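Local coordinates for protein telomere length regulator taz1 (Schizosaccharomyces pombe, PDB 4ZMK) that binds double-stranded telomeric DNA and regulates telomere length and function, with this chain forming its dimerization domain, at residues 18-21 and 22-26; 56-59 and 60-64; 47-50 and 51-55. All coordinates share one frame; numbering follows the deposited sequence. Where two conformers were deposited one is given.

Contact 1 (18-21 and 22-26)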
loop_
_atom_site.group_PDB
_atom_site.type_symbol
_atom_site.label_atom_id
_atom_site.label_comp_id
_atom_site.label_asym_id
_atom_site.label_seq_id
_atom_site.Cartn_x
_atom_site.Cartn_y
_atom_site.Cartn_z
ATOM N N ILE A 18 4.208 16.803 -4.637
ATOM C CA ILE A 18 3.145 16.229 -3.826
ATOM C C ILE A 18 3.671 15.966 -2.429
ATOM O O ILE A 18 4.681 15.284 -2.274
ATOM C CB ILE A 18 2.629 14.929 -4.437
ATOM C CG1 ILE A 18 1.899 15.228 -5.738
ATOM C CG2 ILE A 18 1.698 14.220 -3.487
ATOM C CD1 ILE A 18 1.289 14.017 -6.356
ATOM N N SER A 19 3.009 16.512 -1.414
ATOM C CA SER A 19 3.477 16.363 -0.040
ATOM C C SER A 19 3.255 14.952 0.481
ATOM O O SER A 19 2.483 14.185 -0.090
ATOM C CB SER A 19 2.770 17.353 0.872
ATOM O OG SER A 19 1.431 16.950 1.088
ATOM N N GLU A 20 3.916 14.612 1.581
ATOM C CA GLU A 20 3.797 13.268 2.122
ATOM C C GLU A 20 2.362 12.943 2.511
ATOM O O GLU A 20 1.889 11.853 2.228
ATOM C CB GLU A 20 4.711 13.075 3.325
ATOM C CG GLU A 20 4.807 11.622 3.750
ATOM C CD GLU A 20 5.826 11.390 4.851
ATOM O OE1 GLU A 20 6.371 12.378 5.378
ATOM O OE2 GLU A 20 6.082 10.219 5.203
ATOM N N VAL A 21 1.667 13.885 3.144
ATOM C CA VAL A 21 0.297 13.634 3.595
ATOM C C VAL A 21 -0.621 13.374 2.398
ATOM O O VAL A 21 -1.429 12.459 2.422
ATOM C CB VAL A 21 -0.255 14.815 4.467
ATOM C CG1 VAL A 21 -1.778 14.802 4.537
ATOM C CG2 VAL A 21 0.331 14.759 5.863
ATOM N N VAL A 22 -0.477 14.162 1.343
ATOM C CA VAL A 22 -1.265 13.939 0.143
ATOM C C VAL A 22 -0.937 12.574 -0.460
ATOM O O VAL A 22 -1.832 11.841 -0.854
ATOM C CB VAL A 22 -1.038 15.048 -0.904
ATOM C CG1 VAL A 22 -1.765 14.722 -2.205
ATOM C CG2 VAL A 22 -1.495 16.392 -0.346
ATOM N N SER A 23 0.347 12.231 -0.511
ATOM C CA SER A 23 0.793 10.924 -0.978
ATOM C C SER A 23 0.134 9.803 -0.175
ATOM O O SER A 23 -0.356 8.828 -0.726
ATOM C CB SER A 23 2.320 10.824 -0.882
ATOM O OG SER A 23 2.779 9.518 -1.163
ATOM N N LEU A 24 0.129 9.955 1.145
ATOM C CA LEU A 24 -0.464 8.945 2.021
ATOM C C LEU A 24 -1.965 8.812 1.771
ATOM O O LEU A 24 -2.519 7.738 1.908
ATOM C CB LEU A 24 -0.199 9.274 3.489
ATOM C CG LEU A 24 1.262 9.099 3.902
ATOM C CD1 LEU A 24 1.495 9.535 5.348
ATOM C CD2 LEU A 24 1.691 7.657 3.680
ATOM N N GLY A 25 -2.609 9.907 1.384
ATOM C CA GLY A 25 -4.010 9.870 1.004
ATOM C C GLY A 25 -4.243 9.061 -0.257
ATOM O O GLY A 25 -5.239 8.369 -0.369
ATOM N N LEU A 26 -3.321 9.150 -1.210
ATOM C CA LEU A 26 -3.442 8.412 -2.459
ATOM C C LEU A 26 -3.191 6.920 -2.236
ATOM O O LEU A 26 -3.872 6.084 -2.818
ATOM C CB LEU A 26 -2.470 8.968 -3.509
ATOM C CG LEU A 26 -2.737 10.392 -4.010
ATOM C CD1 LEU A 26 -1.647 10.845 -4.952
ATOM C CD2 LEU A 26 -4.077 10.476 -4.682
#
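S19 and V22 meet where helix 20-40 begins, and S19 holds the N-cap position. The motif is a serine N-cap at the start of the first long helix of a helical hairpin. Helix 44-70 is the other arm of that hairpin.

The capping bond runs from V22 N to S19 OG, weak at 3.4 Å but nearly straight (167°). The first torsion of S19 explains it. At chi1 73°, OG lies between the backbone N and the carbonyl carbon, and this brings it within reach of V22 N. OG also lies 3.3 Å from the V22 methyl CG2.

Backbone bonds then set the helical repeat. S23 N gives to S19 O at 2.9 Å. L24 N gives to E20 O at 2.8 Å. G25 N gives to V21 O at 3.0 Å. The cap thus offers V22 N, an amide of the first turn, a weak acceptor; from S23 on the ordinary backbone bonds take over.

Charge enters through E20. Its chain is extended, and OE2 forms a salt bridge with R64 of the second subunit. The helix start is therefore also a point of dimer contact. L24 packs on that same R64, and V21 packs on A65 of the second subunit.

Apolar contacts are few. The aliphatic part of E20 passes L24, with E20 CG 4.2 Å from L24 CD1. I18 stands just before the cap, and its side chain reaches forward to the first turn. It crosses the side chain of V22 at about a right angle. The touching atoms are the methyls I18 CG2 and V22 CG1, 3.7 Å apart.

Contact 2 (56-59 and 60-64)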
loop_
_atom_site.group_PDB
_atom_site.type_symbol
_atom_site.label_atom_id
_atom_site.label_comp_id
_atom_site.label_asym_id
_atom_site.label_seq_id
_atom_site.Cartn_x
_atom_site.Cartn_y
_atom_site.Cartn_z
ATOM N N THR A 56 1.252 -2.499 -8.922
ATOM C CA THR A 56 1.319 -1.190 -9.548
ATOM C C THR A 56 1.607 -0.117 -8.499
ATOM O O THR A 56 2.418 0.770 -8.716
ATOM C CB THR A 56 0.002 -0.891 -10.290
ATOM O OG1 THR A 56 -0.186 -1.874 -11.316
ATOM C CG2 THR A 56 -0.020 0.519 -10.895
ATOM N N LEU A 57 0.937 -0.217 -7.359
ATOM C CA LEU A 57 1.127 0.717 -6.268
ATOM C C LEU A 57 2.557 0.628 -5.715
ATOM O O LEU A 57 3.218 1.644 -5.506
ATOM C CB LEU A 57 0.101 0.448 -5.177
ATOM C CG LEU A 57 0.111 1.326 -3.932
ATOM C CD1 LEU A 57 -0.183 2.741 -4.291
ATOM C CD2 LEU A 57 -0.928 0.828 -2.954
ATOM N N SER A 58 3.036 -0.592 -5.504
ATOM C CA SER A 58 4.386 -0.812 -4.989
ATOM C C SER A 58 5.424 -0.186 -5.935
ATOM O O SER A 58 6.330 0.519 -5.518
ATOM C CB SER A 58 4.642 -2.302 -4.821
ATOM O OG SER A 58 5.861 -2.550 -4.165
ATOM N N LYS A 59 5.248 -0.431 -7.219
ATOM C CA LYS A 59 6.158 0.049 -8.238
ATOM C C LYS A 59 6.155 1.580 -8.263
ATOM O O LYS A 59 7.193 2.212 -8.491
ATOM C CB LYS A 59 5.757 -0.553 -9.589
ATOM C CG LYS A 59 6.579 -0.146 -10.765
ATOM C CD LYS A 59 5.983 -0.688 -12.063
ATOM C CE LYS A 59 6.516 0.104 -13.261
ATOM N NZ LYS A 59 5.751 -0.128 -14.517
ATOM N N SER A 60 4.997 2.180 -7.978
ATOM C CA SER A 60 4.895 3.632 -8.010
ATOM C C SER A 60 5.519 4.257 -6.765
ATOM O O SER A 60 6.056 5.362 -6.829
ATOM C CB SER A 60 3.438 4.075 -8.157
ATOM O OG SER A 60 2.772 4.105 -6.911
ATOM N N LEU A 61 5.476 3.547 -5.646
ATOM C CA LEU A 61 6.083 4.053 -4.415
ATOM C C LEU A 61 7.616 3.941 -4.469
ATOM O O LEU A 61 8.339 4.768 -3.914
ATOM C CB LEU A 61 5.503 3.318 -3.204
ATOM C CG LEU A 61 4.008 3.612 -2.989
ATOM C CD1 LEU A 61 3.528 3.086 -1.670
ATOM C CD2 LEU A 61 3.763 5.115 -3.071
ATOM N N LYS A 62 8.110 2.923 -5.157
ATOM C CA LYS A 62 9.540 2.797 -5.401
ATOM C C LYS A 62 10.005 3.952 -6.281
ATOM O O LYS A 62 11.067 4.528 -6.059
ATOM C CB LYS A 62 9.865 1.451 -6.054
ATOM C CG LYS A 62 9.563 0.241 -5.175
ATOM C CD LYS A 62 9.783 -1.069 -5.929
ATOM C CE LYS A 62 9.366 -2.269 -5.086
ATOM N NZ LYS A 62 9.510 -3.573 -5.790
ATOM N N SER A 63 9.193 4.294 -7.277
ATOM C CA SER A 63 9.494 5.412 -8.157
ATOM C C SER A 63 9.473 6.722 -7.374
ATOM O O SER A 63 10.337 7.576 -7.548
ATOM C CB SER A 63 8.500 5.466 -9.315
ATOM O OG SER A 63 8.832 6.493 -10.233
ATOM N N ARG A 64 8.481 6.876 -6.506
ATOM C CA ARG A 64 8.405 8.072 -5.682
ATOM C C ARG A 64 9.616 8.173 -4.756
ATOM O O ARG A 64 10.234 9.220 -4.656
ATOM C CB ARG A 64 7.109 8.091 -4.870
ATOM C CG ARG A 64 7.047 9.235 -3.876
ATOM C CD ARG A 64 5.721 9.320 -3.152
ATOM N NE ARG A 64 5.747 10.440 -2.228
ATOM C CZ ARG A 64 5.513 11.697 -2.584
ATOM N NH1 ARG A 64 5.209 11.990 -3.845
ATOM N NH2 ARG A 64 5.580 12.659 -1.678
#
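From T56 to S63 the backbone is regular alpha helix, with S60 N, L61 N, K62 N and S63 N bonded in turn to T56 O, L57 O, S58 O and K59 O. The L61 N to L57 O bond is 3.0 Å long.

S60 adds a side-chain bond to this pattern. In one of its two modelled conformers, S60 OG donates a hydrogen bond to L57 O at 2.9 Å. At chi1 84° the hydroxyl folds back against the preceding turn. It meets the carbonyl from the side, with a C=O...OG angle of 123°. L61 N comes in closer to the C=O direction, so L57 O is gripped by two donors.

On the buried face, L57 and L61 sit one turn apart. L57 CG is 4.5 Å from L61 CD1, a loose contact. Both leucines are buried where the helical hairpin packs on its dimer partner. Within the chain they touch V27 of helix 20-40. From the second subunit, L31 packs on L57 and V27 packs on L61.

S58 is buried at the dimer contact, and K62, one turn on, is exposed. The K62 chain runs extended back past S58 in the modelled conformer, which is one of two. K62 CG lies 3.3 Å from S58 O, and K62 CE lies 3.6 Å from S58 OG. The S58 hydroxyl has its main partner elsewhere, in D32 of the second subunit. With the same D32 of the second subunit, K62 NZ makes a long, weak ion pair. Further on, S63 OG is hydrogen-bonded to D14 of its own chain.

Contact 3 (47-50 and 51-55)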
loop_
_atom_site.group_PDB
_atom_site.type_symbol
_atom_site.label_atom_id
_atom_site.label_comp_id
_atom_site.label_asym_id
_atom_site.label_seq_id
_atom_site.Cartn_x
_atom_site.Cartn_y
_atom_site.Cartn_z
ATOM N N VAL A 47 -8.913 -11.779 -7.859
ATOM C CA VAL A 47 -7.662 -11.862 -7.129
ATOM C C VAL A 47 -6.533 -11.328 -7.980
ATOM O O VAL A 47 -5.625 -10.677 -7.481
ATOM C CB VAL A 47 -7.353 -13.303 -6.696
ATOM C CG1 VAL A 47 -5.905 -13.435 -6.236
ATOM C CG2 VAL A 47 -8.307 -13.730 -5.595
ATOM N N SER A 48 -6.605 -11.590 -9.279
ATOM C CA SER A 48 -5.571 -11.144 -10.206
ATOM C C SER A 48 -5.594 -9.620 -10.388
ATOM O O SER A 48 -4.554 -8.996 -10.597
ATOM C CB SER A 48 -5.735 -11.847 -11.555
ATOM O OG SER A 48 -4.794 -11.377 -12.503
ATOM N N GLN A 49 -6.774 -9.019 -10.292
ATOM C CA GLN A 49 -6.888 -7.583 -10.451
ATOM C C GLN A 49 -6.315 -6.893 -9.216
ATOM O O GLN A 49 -5.611 -5.892 -9.331
ATOM C CB GLN A 49 -8.338 -7.175 -10.690
ATOM C CG GLN A 49 -8.514 -5.717 -11.078
ATOM C CD GLN A 49 -7.721 -5.343 -12.320
ATOM O OE1 GLN A 49 -8.051 -5.755 -13.429
ATOM N NE2 GLN A 49 -6.667 -4.562 -12.134
ATOM N N ALA A 50 -6.617 -7.441 -8.040
ATOM C CA ALA A 50 -6.083 -6.948 -6.769
ATOM C C ALA A 50 -4.553 -7.045 -6.736
ATOM O O ALA A 50 -3.876 -6.149 -6.224
ATOM C CB ALA A 50 -6.697 -7.719 -5.596
ATOM N N ARG A 51 -4.021 -8.137 -7.287
ATOM C CA ARG A 51 -2.582 -8.312 -7.410
ATOM C C ARG A 51 -1.969 -7.273 -8.357
ATOM O O ARG A 51 -0.879 -6.771 -8.103
ATOM C CB ARG A 51 -2.261 -9.724 -7.891
ATOM C CG ARG A 51 -0.786 -9.986 -8.074
ATOM C CD ARG A 51 -0.550 -11.267 -8.861
ATOM N NE ARG A 51 -1.439 -11.371 -10.016
ATOM C CZ ARG A 51 -1.285 -10.681 -11.139
ATOM N NH1 ARG A 51 -0.272 -9.833 -11.259
ATOM N NH2 ARG A 51 -2.142 -10.836 -12.139
ATOM N N ASP A 52 -2.664 -6.947 -9.446
ATOM C CA ASP A 52 -2.196 -5.881 -10.333
ATOM C C ASP A 52 -2.190 -4.545 -9.605
ATOM O O ASP A 52 -1.249 -3.769 -9.734
ATOM C CB ASP A 52 -3.061 -5.768 -11.598
ATOM C CG ASP A 52 -2.838 -6.919 -12.568
ATOM O OD1 ASP A 52 -1.912 -7.727 -12.353
ATOM O OD2 ASP A 52 -3.586 -7.014 -13.561
ATOM N N PHE A 53 -3.256 -4.265 -8.859
ATOM C CA PHE A 53 -3.329 -3.044 -8.060
ATOM C C PHE A 53 -2.142 -2.935 -7.088
ATOM O O PHE A 53 -1.470 -1.908 -7.021
ATOM C CB PHE A 53 -4.644 -2.982 -7.260
ATOM C CG PHE A 53 -5.854 -2.611 -8.081
ATOM C CD1 PHE A 53 -7.114 -2.603 -7.507
ATOM C CD2 PHE A 53 -5.734 -2.272 -9.415
ATOM C CE1 PHE A 53 -8.233 -2.268 -8.252
ATOM C CE2 PHE A 53 -6.853 -1.931 -10.167
ATOM C CZ PHE A 53 -8.103 -1.932 -9.587
ATOM N N SER A 54 -1.899 -4.001 -6.333
ATOM C CA SER A 54 -0.854 -4.023 -5.314
ATOM C C SER A 54 0.526 -3.775 -5.910
ATOM O O SER A 54 1.297 -2.967 -5.417
ATOM C CB SER A 54 -0.876 -5.363 -4.577
ATOM O OG SER A 54 0.080 -5.393 -3.534
ATOM N N HIS A 55 0.814 -4.502 -6.981
ATOM C CA HIS A 55 2.070 -4.414 -7.705
ATOM C C HIS A 55 2.300 -3.049 -8.334
ATOM O O HIS A 55 3.405 -2.518 -8.313
ATOM C CB HIS A 55 2.101 -5.486 -8.791
ATOM C CG HIS A 55 3.422 -5.612 -9.471
ATOM N ND1 HIS A 55 3.626 -5.216 -10.778
ATOM C CD2 HIS A 55 4.608 -6.084 -9.033
ATOM C CE1 HIS A 55 4.880 -5.441 -11.111
ATOM N NE2 HIS A 55 5.502 -5.973 -10.069
HETATM O O HOH W 1 -5.538 -9.082 -14.022
HETATM O O HOH W 2 -4.999 -4.638 -14.262
#
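R51 and S48 meet through their polar ends, one turn apart on helix 44-70. In one of the two R51 conformers, NH2 gives a hydrogen bond to S48 OG at 2.7 Å. The bond is short but bent (133°), and OG lies somewhat out of the guanidinium plane. The bend at chi3 (44°) turns the guanidinium back over the preceding turn. One face of it then covers S48 O, which lies 3.3 Å from the plane, toward the rim. Through its other terminal nitrogen, NH1, R51 forms a salt bridge with D52 OD1 at 2.9 Å.

Q49 folds toward F53. Its CG is anti to the backbone N, and the bend at chi2 swings the amide along the helix. Q49 NE2 comes within 3.3 Å of F53 CE2, and the amide and ring planes are 48° apart. Q49 CG lies over one ring face, 4.1 Å from the plane and near the rim. Q49 NE2 also gives to a water at 2.7 Å, and this water donates to D52 OD2. A second water joins S48 OG to D52 OD2. I34 and L37 of helix 20-40 also touch the F53 side chain. Replacing F53 by alanine would probably open a gap against I34 and L37 and take away the ring that Q49 CG and NE2 lie against.

A50 faces inward. Its methyl packs on L38 of its own chain and on L38 of the second subunit; its small size is consistent with a close approach in a dimerization domain. A50 O accepts from S54 N at 2.9 Å.

The D52 carboxylate thus takes one arginine and two water donors, which is consistent with a partly exposed charge balanced by R51 and hydrated by the two waters.

The three contacts share one helical hairpin and its dimer interface. No ligand site is involved. Contacts 2 and 3 are successive parts of helix 44-70, adjoining in sequence, with centres 13 Å apart. Contact 1 lies on the other arm, and its centre is also 13 Å from that of contact 2. These two touch through R64 of the same chain, whose NH2 is 2.8 Å from I18 O and probably hydrogen-bonded to it. This ties the start of helix 20-40 to helix 44-70. Contact 3 is remote from contact 1, about 21 Å between centres and about 9 Å between nearest atoms, on the opposite side of the chain's centre. All three touch the second subunit.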